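Local coordinates for protein aminotransferase (Streptomyces pactum, PDB 4ZM4) that belongs to the class-III aminotransferases, a family of pyridoxal-phosphate proteins, and binds pyridoxal-5'-phosphate as a dimer of two identical subunits, at residues 40-45 / 52-57; 100-105 / 320-325; 108-113 / 327-332; 129-134 / 214-219; 191-196 / 202-207. The protein carries 1 engineered substitution. All blocks are in the same frame, centred on the assembly; numbering follows the deposited sequence.

How the contacts relate
Contacts 4 and 5 are buried apolar packing on the seven-stranded sheet, their centres about 15 Å apart, and meet through F205 on V215 and W195 on V217. Contacts 2 and 3 are successive parts of one helix pair, 98-110 with 315-329: the first is apolar with an arginine at its margin, the second a solvent-side ion pair above a leucine. There R102 and R329 come close as like charges. Contact 1, in a separate small sheet about 45 Å from contact 5 between centres, combines backbone bonds with a salt-bridge network. Contacts 1, 2 and 4 also touch the second subunit, whereas contacts 3 and 5 stay within one chain.

Contact 1: residues 40-45 / 52-57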
# COMPACT_ATOMS: atom_id res chain seq x y z
N LEU B 40 -11.55 -14.84 -20.52
CA LEU B 40 -10.93 -16.03 -21.07
C LEU B 40 -9.69 -16.26 -20.23
O LEU B 40 -8.73 -15.49 -20.29
CB LEU B 40 -10.56 -15.86 -22.55
CG LEU B 40 -9.97 -17.14 -23.18
CD1 LEU B 40 -11.06 -18.20 -23.39
CD2 LEU B 40 -9.24 -16.86 -24.50
N PRO B 41 -9.70 -17.29 -19.40
CA PRO B 41 -8.65 -17.41 -18.40
C PRO B 41 -7.24 -17.37 -18.95
O PRO B 41 -6.97 -17.95 -20.00
CB PRO B 41 -8.92 -18.77 -17.76
CG PRO B 41 -10.39 -18.95 -17.92
CD PRO B 41 -10.78 -18.26 -19.20
N LEU B 42 -6.36 -16.70 -18.20
CA LEU B 42 -4.94 -16.60 -18.49
C LEU B 42 -4.23 -16.52 -17.16
O LEU B 42 -4.47 -15.59 -16.40
CB LEU B 42 -4.66 -15.34 -19.30
CG LEU B 42 -3.29 -15.20 -19.98
CD1 LEU B 42 -3.23 -13.86 -20.69
CD2 LEU B 42 -2.11 -15.31 -19.02
N VAL B 43 -3.38 -17.50 -16.87
CA VAL B 43 -2.58 -17.48 -15.67
C VAL B 43 -1.12 -17.38 -16.08
O VAL B 43 -0.63 -18.17 -16.87
CB VAL B 43 -2.79 -18.74 -14.81
CG1 VAL B 43 -1.96 -18.65 -13.54
CG2 VAL B 43 -4.25 -18.93 -14.46
N VAL B 44 -0.41 -16.43 -15.50
CA VAL B 44 0.98 -16.18 -15.89
C VAL B 44 1.93 -17.14 -15.21
O VAL B 44 1.74 -17.49 -14.04
CB VAL B 44 1.41 -14.73 -15.57
CG1 VAL B 44 2.87 -14.51 -15.94
CG2 VAL B 44 0.52 -13.74 -16.33
N ARG B 45 2.91 -17.61 -15.97
CA ARG B 45 4.01 -18.41 -15.46
C ARG B 45 5.29 -17.55 -15.36
O ARG B 45 6.06 -17.68 -14.42
CB ARG B 45 4.25 -19.58 -16.41
CG ARG B 45 5.61 -20.29 -16.24
CD ARG B 45 5.59 -21.68 -16.87
NE ARG B 45 4.64 -22.55 -16.17
CZ ARG B 45 4.25 -23.75 -16.60
NH1 ARG B 45 4.70 -24.24 -17.75
NH2 ARG B 45 3.38 -24.47 -15.88
N LEU B 52 4.21 -12.31 -22.21
CA LEU B 52 3.80 -13.18 -21.11
C LEU B 52 4.01 -14.62 -21.53
O LEU B 52 3.83 -14.95 -22.71
CB LEU B 52 2.32 -13.00 -20.79
CG LEU B 52 1.84 -11.61 -20.42
CD1 LEU B 52 0.32 -11.61 -20.38
CD2 LEU B 52 2.41 -11.18 -19.09
N ARG B 53 4.34 -15.48 -20.57
CA ARG B 53 4.11 -16.89 -20.82
C ARG B 53 3.11 -17.48 -19.85
O ARG B 53 3.25 -17.36 -18.65
CB ARG B 53 5.30 -17.79 -21.11
CG ARG B 53 6.37 -17.98 -20.09
CD ARG B 53 6.75 -19.50 -20.01
NE ARG B 53 7.80 -19.75 -19.04
CZ ARG B 53 8.42 -20.93 -18.90
NH1 ARG B 53 8.14 -21.96 -19.70
NH2 ARG B 53 9.33 -21.05 -17.95
N ASP B 54 2.10 -18.06 -20.47
CA ASP B 54 1.11 -18.99 -19.88
C ASP B 54 1.62 -20.17 -19.05
O ASP B 54 2.76 -20.60 -19.20
CB ASP B 54 0.36 -19.68 -21.05
CG ASP B 54 -0.86 -18.99 -21.41
OD1 ASP B 54 -1.17 -18.00 -20.72
OD2 ASP B 54 -1.49 -19.39 -22.40
N VAL B 55 0.71 -20.74 -18.28
CA VAL B 55 0.93 -22.06 -17.70
C VAL B 55 0.82 -23.19 -18.74
O VAL B 55 1.20 -24.31 -18.44
CB VAL B 55 -0.05 -22.35 -16.54
CG1 VAL B 55 0.19 -21.39 -15.40
CG2 VAL B 55 -1.51 -22.28 -17.00
N GLU B 56 0.24 -22.91 -19.91
CA GLU B 56 0.25 -23.83 -21.07
C GLU B 56 1.40 -23.53 -22.02
O GLU B 56 1.40 -23.96 -23.17
CB GLU B 56 -1.07 -23.73 -21.85
CG GLU B 56 -2.33 -24.04 -21.03
CD GLU B 56 -3.63 -23.74 -21.77
OE1 GLU B 56 -3.61 -23.65 -23.02
OE2 GLU B 56 -4.68 -23.58 -21.11
N ASP B 57 2.39 -22.78 -21.54
CA ASP B 57 3.53 -22.32 -22.34
C ASP B 57 3.20 -21.53 -23.63
O ASP B 57 4.05 -21.31 -24.46
CB ASP B 57 4.52 -23.47 -22.61
CG ASP B 57 5.24 -23.97 -21.33
OD1 ASP B 57 5.65 -23.13 -20.47
OD2 ASP B 57 5.43 -25.21 -21.19
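In the beta hairpin of strands 44-48 and 51-54, R45 lies across R53 and V55. R45 N donates to R53 O at 2.7 Å in a bond that is close to straight (163°). V55 N to V43 O, at 3.2 Å, is weak and bent. A type I turn from D54 to D57 brings the D57 carboxylate back toward the arginines. The near-extended start of the R45 chain (chi1 164°) lays its CD over the centre of one face of the R53 guanidinium, 3.5 Å above the plane, and a bend at chi3 then turns the R45 guanidinium toward V55 and D57. That group has V55 CA over one face and stands almost perpendicular to the R53 guanidinium (84°). R45 NH1 meets D57 OD1 at 3.1 Å from above the carboxylate plane, and R53 NH1 reaches the same OD1 in a weak 2.9 Å bond. On the apolar side V43 CG1 rests on V55 CG1 at 3.9 Å, near helix 14-22. R45 NE is paired with E98 of the second subunit. R45 NH1 and R53 NH1, 4.6 Å apart, thus converge on one D57 oxygen, whose negative charge probably balances both, and E98 carries the network into the subunit interface.

Contact 2: residues 100-105 / 320-325; sequences DARAGA and AVVAML
V321 is the first residue of 320-325 to meet the other helix: it points toward 100-105, and its CG1 touches A103 CB at 4.2 Å. This is the inner end of the contact, and the V321 side chain lies about 13 Å from the bound P3B. V322, next in sequence, uses both methyls, one on R102 and one on the backbone at A103. The V322 chi1 of 165° sends CG1 outward to R102 NH1, 3.4 Å away, and leaves CG2 to settle 3.6 Å from A103 N and 4.1 Å from A103 CB. With no more than a methyl at A103, helices 98-110 and 315-329 of this class-III aminotransferase fold approach closely: their axes pass 8.8 Å apart in these segments, at 41°, running in broadly the same direction. R102 stays at the exposed margin. Bends at chi2 and chi3 curl its chain back across V322 at about a right angle, after R102 CB has touched V322 CG2 at 3.9 Å. Further along, M324 turns to V79 of helix 77-89 and to F72. L325, a turn after V321, points toward helix 98-110 again and packs on I107 and L110, while D100 and A101 on that helix lean on I21 of the second subunit.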
# COMPACT_ATOMS: atom_id res chain seq x y z
N ASP B 100 17.28 7.75 0.86
CA ASP B 100 16.13 8.66 1.00
C ASP B 100 16.38 10.01 0.32
O ASP B 100 15.56 10.45 -0.47
CB ASP B 100 15.75 8.86 2.48
CG ASP B 100 15.43 7.56 3.21
OD1 ASP B 100 15.43 6.48 2.58
OD2 ASP B 100 15.22 7.58 4.44
N ALA B 101 17.57 10.57 0.52
CA ALA B 101 17.96 11.83 -0.16
C ALA B 101 18.10 11.69 -1.68
O ALA B 101 17.77 12.61 -2.44
CB ALA B 101 19.25 12.40 0.45
N ARG B 102 18.61 10.55 -2.12
CA ARG B 102 18.81 10.31 -3.57
C ARG B 102 17.46 10.13 -4.27
O ARG B 102 17.24 10.72 -5.32
CB ARG B 102 19.70 9.11 -3.81
CG ARG B 102 21.07 9.19 -3.16
CD ARG B 102 22.20 9.03 -4.20
NE ARG B 102 21.93 9.78 -5.43
CZ ARG B 102 21.63 9.31 -6.66
NH1 ARG B 102 21.57 8.01 -6.95
NH2 ARG B 102 21.39 10.18 -7.64
N ALA B 103 16.55 9.37 -3.66
CA ALA B 103 15.19 9.25 -4.22
C ALA B 103 14.50 10.59 -4.27
O ALA B 103 13.98 10.99 -5.30
CB ALA B 103 14.38 8.26 -3.43
N GLY B 104 14.53 11.32 -3.15
CA GLY B 104 13.89 12.62 -3.08
C GLY B 104 14.44 13.56 -4.13
O GLY B 104 13.68 14.22 -4.85
N ALA B 105 15.77 13.61 -4.25
CA ALA B 105 16.45 14.56 -5.17
C ALA B 105 16.16 14.26 -6.63
O ALA B 105 15.87 15.17 -7.42
CB ALA B 105 17.95 14.58 -4.93
N ALA B 320 14.55 1.08 -5.95
CA ALA B 320 13.86 0.98 -7.23
C ALA B 320 13.61 2.38 -7.83
O ALA B 320 13.74 2.56 -9.03
CB ALA B 320 12.55 0.21 -7.07
N VAL B 321 13.24 3.36 -7.00
CA VAL B 321 12.99 4.70 -7.50
C VAL B 321 14.29 5.26 -8.04
O VAL B 321 14.31 5.82 -9.14
CB VAL B 321 12.39 5.64 -6.42
CG1 VAL B 321 12.36 7.09 -6.87
CG2 VAL B 321 10.98 5.21 -6.03
N VAL B 322 15.37 5.09 -7.30
CA VAL B 322 16.69 5.60 -7.71
C VAL B 322 17.18 4.98 -9.02
O VAL B 322 17.64 5.68 -9.92
CB VAL B 322 17.73 5.38 -6.59
CG1 VAL B 322 19.17 5.55 -7.12
CG2 VAL B 322 17.45 6.33 -5.43
N ALA B 323 17.06 3.67 -9.13
CA ALA B 323 17.46 2.98 -10.36
C ALA B 323 16.57 3.38 -11.55
O ALA B 323 17.07 3.61 -12.65
CB ALA B 323 17.43 1.47 -10.17
N MET B 324 15.27 3.51 -11.32
CA MET B 324 14.33 3.74 -12.42
C MET B 324 14.43 5.16 -12.88
O MET B 324 14.55 5.43 -14.07
CB MET B 324 12.91 3.41 -11.99
CG MET B 324 11.88 3.49 -13.09
SD MET B 324 12.14 2.36 -14.48
CE MET B 324 10.54 2.46 -15.29
N LEU B 325 14.39 6.09 -11.93
CA LEU B 325 14.47 7.50 -12.31
C LEU B 325 15.89 7.86 -12.79
O LEU B 325 16.04 8.71 -13.67
CB LEU B 325 14.00 8.41 -11.18
CG LEU B 325 12.54 8.31 -10.73
CD1 LEU B 325 12.17 9.41 -9.75
CD2 LEU B 325 11.60 8.35 -11.92

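Contact 3: residues 108-113 / 327-332; sequences AELVPG and KIRSLP
E109 and R329 both leave their helices with CG anti to the backbone N, chi1 -164° and -178°, and both run on extended, so that the two long side chains reach out from their separate helices and cross at about a right angle. One carboxylate oxygen takes most of the contact. E109 OE1 lies 2.7 Å from R329 NH2 and 2.8 Å from R329 NE, near the plane of the guanidinium and at its edge, between the two nitrogens. Both hydrogen bonds are strongly bent and count as weak. E109 OE2 lies in the guanidinium plane, and its 3.5 Å bond from R329 NE, although straight, is long and weak. The carboxylate and guanidinium planes are turned 59° apart, so the pair is not the flat arrangement in which each oxygen faces its own nitrogen. Below the ion pair, L110 CD1 rests on the aliphatic part of the arginine, 4.2 Å from R329 CG. The contact joins the C-terminal ends of helices 98-110 and 315-329. Where the second helix ends, S330 OG donates to K327 O at 2.6 Å, and K327 carries its amine away to E78 and D76, with F72 as a cation-pi partner. R102 NH2, from the preceding turns of the first helix, comes within 4.2 Å of R329 NH1, a pair of like charges. E109 therefore probably balances charge on this exposed edge, through a salt bridge whose bent bonds and solvent setting suggest modest strength, while the buried L110 supplies the apolar footing.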
# COMPACT_ATOMS: atom_id res chain seq x y z
N ALA B 108 12.63 15.50 -7.30
CA ALA B 108 12.63 16.97 -7.35
C ALA B 108 13.23 17.52 -8.65
O ALA B 108 12.71 18.47 -9.22
CB ALA B 108 13.33 17.57 -6.15
N GLU B 109 14.28 16.87 -9.13
CA GLU B 109 14.96 17.27 -10.36
C GLU B 109 14.04 17.07 -11.54
O GLU B 109 13.92 17.95 -12.39
CB GLU B 109 16.25 16.45 -10.58
CG GLU B 109 17.17 17.07 -11.61
CD GLU B 109 18.27 16.12 -12.13
OE1 GLU B 109 18.76 15.25 -11.38
OE2 GLU B 109 18.64 16.26 -13.29
N LEU B 110 13.39 15.91 -11.60
CA LEU B 110 12.58 15.55 -12.74
C LEU B 110 11.17 16.17 -12.73
O LEU B 110 10.56 16.31 -13.80
CB LEU B 110 12.52 14.00 -12.88
CG LEU B 110 13.64 13.28 -13.65
CD1 LEU B 110 15.02 13.84 -13.38
CD2 LEU B 110 13.64 11.81 -13.36
N VAL B 111 10.64 16.52 -11.57
CA VAL B 111 9.25 17.04 -11.49
C VAL B 111 9.23 18.47 -11.03
O VAL B 111 9.61 18.76 -9.91
CB VAL B 111 8.31 16.19 -10.62
CG1 VAL B 111 6.86 16.61 -10.83
CG2 VAL B 111 8.46 14.73 -11.00
N PRO B 112 8.77 19.38 -11.92
CA PRO B 112 8.78 20.84 -11.68
C PRO B 112 8.18 21.24 -10.33
O PRO B 112 8.84 21.92 -9.52
CB PRO B 112 7.90 21.42 -12.83
CG PRO B 112 7.85 20.35 -13.88
CD PRO B 112 8.16 19.03 -13.24
N GLY B 113 6.94 20.82 -10.10
CA GLY B 113 6.17 21.24 -8.93
C GLY B 113 6.51 20.54 -7.62
O GLY B 113 5.78 20.72 -6.65
N LYS B 327 17.84 5.74 -14.48
CA LYS B 327 17.78 5.27 -15.87
C LYS B 327 17.07 6.24 -16.83
O LYS B 327 17.61 6.55 -17.90
CB LYS B 327 17.10 3.91 -15.97
CG LYS B 327 16.93 3.40 -17.37
CD LYS B 327 16.63 1.92 -17.39
CE LYS B 327 16.36 1.44 -18.80
NZ LYS B 327 15.99 -0.00 -18.77
N ILE B 328 15.88 6.70 -16.44
CA ILE B 328 15.10 7.64 -17.28
C ILE B 328 15.88 8.96 -17.53
O ILE B 328 15.91 9.50 -18.65
CB ILE B 328 13.75 7.97 -16.63
CG1 ILE B 328 12.82 6.76 -16.70
CG2 ILE B 328 13.10 9.19 -17.29
CD1 ILE B 328 11.55 6.91 -15.89
N ARG B 329 16.50 9.45 -16.47
CA ARG B 329 17.29 10.68 -16.53
C ARG B 329 18.46 10.55 -17.51
O ARG B 329 18.79 11.50 -18.21
CB ARG B 329 17.81 11.01 -15.14
CG ARG B 329 18.61 12.29 -15.01
CD ARG B 329 19.39 12.05 -13.71
NE ARG B 329 19.86 13.06 -12.81
CZ ARG B 329 20.66 12.80 -11.77
NH1 ARG B 329 21.15 11.58 -11.58
NH2 ARG B 329 21.03 13.80 -10.95
N SER B 330 19.04 9.35 -17.58
CA SER B 330 20.20 9.12 -18.43
C SER B 330 19.85 8.99 -19.90
O SER B 330 20.72 8.86 -20.74
CB SER B 330 20.95 7.87 -17.94
OG SER B 330 20.21 6.70 -18.21
N LEU B 331 18.56 9.03 -20.23
CA LEU B 331 18.07 8.81 -21.61
C LEU B 331 17.30 10.03 -22.08
O LEU B 331 16.07 10.05 -22.04
CB LEU B 331 17.18 7.56 -21.64
CG LEU B 331 17.85 6.24 -21.25
CD1 LEU B 331 16.80 5.12 -21.22
CD2 LEU B 331 18.97 5.86 -22.20
N PRO B 332 18.03 11.05 -22.53
CA PRO B 332 17.38 12.34 -22.77
C PRO B 332 16.46 12.37 -23.98
O PRO B 332 15.59 13.24 -24.06
CB PRO B 332 18.56 13.31 -22.94
CG PRO B 332 19.68 12.46 -23.41
CD PRO B 332 19.48 11.10 -22.78

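Contact 4: residues 129-134 / 214-219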
# COMPACT_ATOMS: atom_id res chain seq x y z
N SER B 129 -3.41 10.53 1.95
CA SER B 129 -2.61 11.45 2.79
C SER B 129 -2.46 12.81 2.17
O SER B 129 -2.52 13.81 2.90
CB SER B 129 -1.27 10.85 3.15
OG SER B 129 -1.41 9.87 4.19
N ALA B 130 -2.41 12.87 0.84
CA ALA B 130 -2.38 14.13 0.14
C ALA B 130 -3.66 14.95 0.36
O ALA B 130 -3.61 16.20 0.54
CB ALA B 130 -2.18 13.90 -1.34
N LEU B 131 -4.82 14.27 0.30
CA LEU B 131 -6.10 14.96 0.57
C LEU B 131 -6.17 15.45 2.01
O LEU B 131 -6.66 16.55 2.27
CB LEU B 131 -7.30 14.08 0.20
CG LEU B 131 -7.40 13.85 -1.31
CD1 LEU B 131 -8.58 12.93 -1.65
CD2 LEU B 131 -7.50 15.15 -2.11
N ARG B 132 -5.69 14.63 2.94
CA ARG B 132 -5.66 15.03 4.33
C ARG B 132 -4.78 16.26 4.47
O ARG B 132 -5.11 17.18 5.22
CB ARG B 132 -5.18 13.90 5.22
CG ARG B 132 -6.25 12.87 5.57
CD ARG B 132 -5.69 11.87 6.55
NE ARG B 132 -6.61 10.77 6.77
CZ ARG B 132 -6.28 9.58 7.28
NH1 ARG B 132 -5.04 9.31 7.67
NH2 ARG B 132 -7.21 8.63 7.41
N LEU B 133 -3.64 16.28 3.78
CA LEU B 133 -2.72 17.43 3.85
C LEU B 133 -3.42 18.69 3.39
O LEU B 133 -3.31 19.72 4.04
CB LEU B 133 -1.47 17.17 3.01
CG LEU B 133 -0.42 18.28 2.95
CD1 LEU B 133 0.09 18.61 4.37
CD2 LEU B 133 0.74 17.87 2.05
N ALA B 134 -4.19 18.59 2.30
CA ALA B 134 -4.94 19.73 1.79
C ALA B 134 -6.05 20.22 2.77
O ALA B 134 -6.27 21.44 2.94
CB ALA B 134 -5.53 19.43 0.43
N ALA B 214 -9.53 21.15 -1.78
CA ALA B 214 -8.75 20.65 -2.93
C ALA B 214 -9.62 20.28 -4.12
O ALA B 214 -10.74 19.84 -3.97
CB ALA B 214 -7.89 19.45 -2.54
N VAL B 215 -9.06 20.45 -5.30
CA VAL B 215 -9.54 19.79 -6.48
C VAL B 215 -8.51 18.71 -6.83
O VAL B 215 -7.34 19.01 -7.09
CB VAL B 215 -9.65 20.73 -7.65
CG1 VAL B 215 -10.17 19.98 -8.86
CG2 VAL B 215 -10.57 21.91 -7.30
N ILE B 216 -8.95 17.44 -6.87
CA ILE B 216 -8.07 16.38 -7.33
C ILE B 216 -8.46 15.99 -8.76
O ILE B 216 -9.67 15.97 -9.08
CB ILE B 216 -8.04 15.17 -6.38
CG1 ILE B 216 -7.01 14.13 -6.83
CG2 ILE B 216 -9.42 14.52 -6.27
CD1 ILE B 216 -6.54 13.20 -5.73
N VAL B 217 -7.46 15.68 -9.60
CA VAL B 217 -7.70 15.47 -11.00
C VAL B 217 -6.61 14.62 -11.68
O VAL B 217 -5.43 14.74 -11.34
CB VAL B 217 -7.83 16.83 -11.70
CG1 VAL B 217 -6.51 17.56 -11.65
CG2 VAL B 217 -8.32 16.66 -13.14
N GLU B 218 -7.03 13.74 -12.59
CA GLU B 218 -6.11 13.09 -13.52
C GLU B 218 -5.88 14.06 -14.65
O GLU B 218 -6.77 14.31 -15.46
CB GLU B 218 -6.70 11.80 -14.11
CG GLU B 218 -6.79 10.63 -13.14
CD GLU B 218 -7.26 9.36 -13.82
OE1 GLU B 218 -6.70 9.00 -14.90
OE2 GLU B 218 -8.20 8.71 -13.30
N PRO B 219 -4.66 14.64 -14.73
CA PRO B 219 -4.49 15.72 -15.72
C PRO B 219 -4.78 15.23 -17.14
O PRO B 219 -5.30 15.99 -17.94
CB PRO B 219 -3.03 16.15 -15.55
CG PRO B 219 -2.57 15.55 -14.28
CD PRO B 219 -3.41 14.36 -14.00
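L131 and A134 meet A214 and I216 through methyl groups alone, and the flat groups of both segments stand aside. The R132 guanidinium leaves another flank of the helix for E155 and the W153 carbonyl of the second subunit. The E218 carboxylate, beyond the end of the strand, is held by Y150 N, A222 N and N223 ND2, and E218 itself touches the bound P3B. Between these two polar ends, A134 CB abuts A214 CB at 3.8 Å, the tightest point. L131, with chi1 -67° and chi2 178°, reaches over the strand so that its CD2 lies 4.3 Å from A214 CB and 4.2 Å from I216 CD1. Helix 123-138 thus packs on strand 212-217, an inner strand of the seven-stranded sheet, with segment axes 9.4 Å apart and nearly antiparallel (157°). The strand's alternation puts A214 and I216 under the helix and V215 on the other face, against F205. V143 and M247 of the flanking strands complete the bed for L131 and A134. All four touching residues are buried, so the join rests on apolar packing and on the small size of the alanines; the side chain of I216 is about 7 Å from P3B, so this packing lies close to the ligand pocket.

Contact 5: residues 191-196 / 202-207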
# COMPACT_ATOMS: atom_id res chain seq x y z
N VAL B 191 -17.41 15.94 -3.87
CA VAL B 191 -18.32 16.47 -4.86
C VAL B 191 -17.74 16.10 -6.24
O VAL B 191 -16.52 15.84 -6.37
CB VAL B 191 -18.50 17.98 -4.53
CG1 VAL B 191 -18.22 18.90 -5.69
CG2 VAL B 191 -19.89 18.25 -3.91
N GLN B 192 -18.57 16.11 -7.28
CA GLN B 192 -18.11 15.68 -8.58
C GLN B 192 -18.70 16.55 -9.68
O GLN B 192 -19.85 16.98 -9.57
CB GLN B 192 -18.47 14.22 -8.81
CG GLN B 192 -17.63 13.53 -9.83
CD GLN B 192 -17.91 12.04 -10.01
OE1 GLN B 192 -17.00 11.24 -9.86
NE2 GLN B 192 -19.15 11.66 -10.27
N LEU B 193 -17.89 16.80 -10.72
CA LEU B 193 -18.31 17.41 -11.96
C LEU B 193 -17.88 16.54 -13.14
O LEU B 193 -17.06 15.66 -13.01
CB LEU B 193 -17.57 18.74 -12.18
CG LEU B 193 -17.54 19.78 -11.08
CD1 LEU B 193 -16.60 20.88 -11.50
CD2 LEU B 193 -18.95 20.32 -10.87
N GLY B 194 -18.38 16.86 -14.33
CA GLY B 194 -17.93 16.25 -15.56
C GLY B 194 -16.58 16.82 -15.99
O GLY B 194 -16.33 18.03 -15.85
N TRP B 195 -15.75 15.95 -16.54
CA TRP B 195 -14.44 16.30 -17.07
C TRP B 195 -14.62 17.27 -18.24
O TRP B 195 -15.59 17.15 -18.97
CB TRP B 195 -13.79 15.02 -17.56
CG TRP B 195 -12.35 15.10 -18.09
CD1 TRP B 195 -11.86 14.43 -19.16
CD2 TRP B 195 -11.23 15.81 -17.52
NE1 TRP B 195 -10.53 14.68 -19.29
CE2 TRP B 195 -10.12 15.52 -18.31
CE3 TRP B 195 -11.08 16.65 -16.42
CZ2 TRP B 195 -8.88 16.03 -18.06
CZ3 TRP B 195 -9.84 17.19 -16.18
CH2 TRP B 195 -8.75 16.89 -17.01
N ASN B 196 -13.73 18.25 -18.35
CA ASN B 196 -13.72 19.22 -19.42
C ASN B 196 -15.01 20.01 -19.57
O ASN B 196 -15.45 20.28 -20.68
CB ASN B 196 -13.33 18.54 -20.73
CG ASN B 196 -11.86 18.13 -20.77
OD1 ASN B 196 -11.00 18.85 -20.29
ND2 ASN B 196 -11.58 16.98 -21.33
N ARG B 202 -16.73 26.65 -13.30
CA ARG B 202 -16.81 28.07 -12.92
C ARG B 202 -17.97 28.29 -11.96
O ARG B 202 -17.84 29.02 -10.97
CB ARG B 202 -17.02 28.95 -14.15
CG ARG B 202 -15.79 29.13 -15.02
CD ARG B 202 -16.12 30.09 -16.15
NE ARG B 202 -14.89 30.67 -16.69
CZ ARG B 202 -14.30 30.30 -17.82
NH1 ARG B 202 -14.83 29.32 -18.58
NH2 ARG B 202 -13.18 30.92 -18.21
N GLU B 203 -19.10 27.66 -12.25
CA GLU B 203 -20.29 27.84 -11.41
C GLU B 203 -20.03 27.29 -10.01
O GLU B 203 -20.28 27.96 -8.99
CB GLU B 203 -21.52 27.19 -12.02
CG GLU B 203 -22.80 27.87 -11.54
CD GLU B 203 -24.01 26.96 -11.55
OE1 GLU B 203 -24.90 27.13 -10.68
OE2 GLU B 203 -24.09 26.09 -12.45
N LEU B 204 -19.41 26.10 -9.96
CA LEU B 204 -19.03 25.52 -8.69
C LEU B 204 -18.21 26.51 -7.86
O LEU B 204 -18.56 26.82 -6.73
CB LEU B 204 -18.23 24.22 -8.87
CG LEU B 204 -17.75 23.61 -7.56
CD1 LEU B 204 -18.90 23.25 -6.64
CD2 LEU B 204 -16.92 22.37 -7.85
N PHE B 205 -17.11 27.00 -8.43
CA PHE B 205 -16.22 27.93 -7.72
C PHE B 205 -16.86 29.24 -7.34
O PHE B 205 -16.54 29.81 -6.31
CB PHE B 205 -14.89 28.11 -8.48
CG PHE B 205 -13.84 27.08 -8.09
CD1 PHE B 205 -13.87 25.80 -8.66
CD2 PHE B 205 -12.87 27.36 -7.13
CE1 PHE B 205 -12.94 24.86 -8.31
CE2 PHE B 205 -11.94 26.41 -6.78
CZ PHE B 205 -11.97 25.16 -7.38
N ALA B 206 -17.76 29.73 -8.18
CA ALA B 206 -18.49 30.99 -7.87
C ALA B 206 -19.33 30.80 -6.61
O ALA B 206 -19.42 31.68 -5.78
CB ALA B 206 -19.36 31.42 -9.05
N ARG B 207 -19.87 29.60 -6.44
CA ARG B 207 -20.73 29.30 -5.28
C ARG B 207 -19.94 28.88 -4.05
O ARG B 207 -20.28 29.26 -2.95
CB ARG B 207 -21.68 28.17 -5.63
CG ARG B 207 -22.86 28.54 -6.50
CD ARG B 207 -23.38 27.34 -7.33
NE ARG B 207 -22.99 26.02 -6.79
CZ ARG B 207 -22.77 24.92 -7.51
NH1 ARG B 207 -22.93 24.92 -8.85
NH2 ARG B 207 -22.40 23.81 -6.90
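L204 is the one helix residue that fills this contact, dropping from helix 198-208 between V191 and L193. L204 CB comes down toward the leucine, 4.4 Å from L193 CD2. A chi1 of 177° turns CG away from the backbone N and points it at the strand, carrying the two methyls apart. L204 CD1 passes along the valine side, 4.5 Å from V191 CG1. L204 CD2 is the tip that touches most: it lies 4.0 Å from L193 CD1, 4.2 Å from L193 CD2 and 4.3 Å from V191 CG1, and so nestles between two side chains that rise from one face of the strand. The L193 and L204 side chains meet at a slant. Over the other end of L204 the R207 guanidinium lays one face above L204 CA, 3.9 Å from its plane, and reaches E203 in a long, weak salt bridge one turn back. Strand 190-193 is an outermost strand of the seven-stranded sheet. Helix 198-208 leads from it to the parallel strand 212-217 in a beta-alpha-beta crossover that passes over strand 142-146, where L204 also touches V144, while F205 on the same helix packs on I212 and V215 and on L240 of helix 233-244.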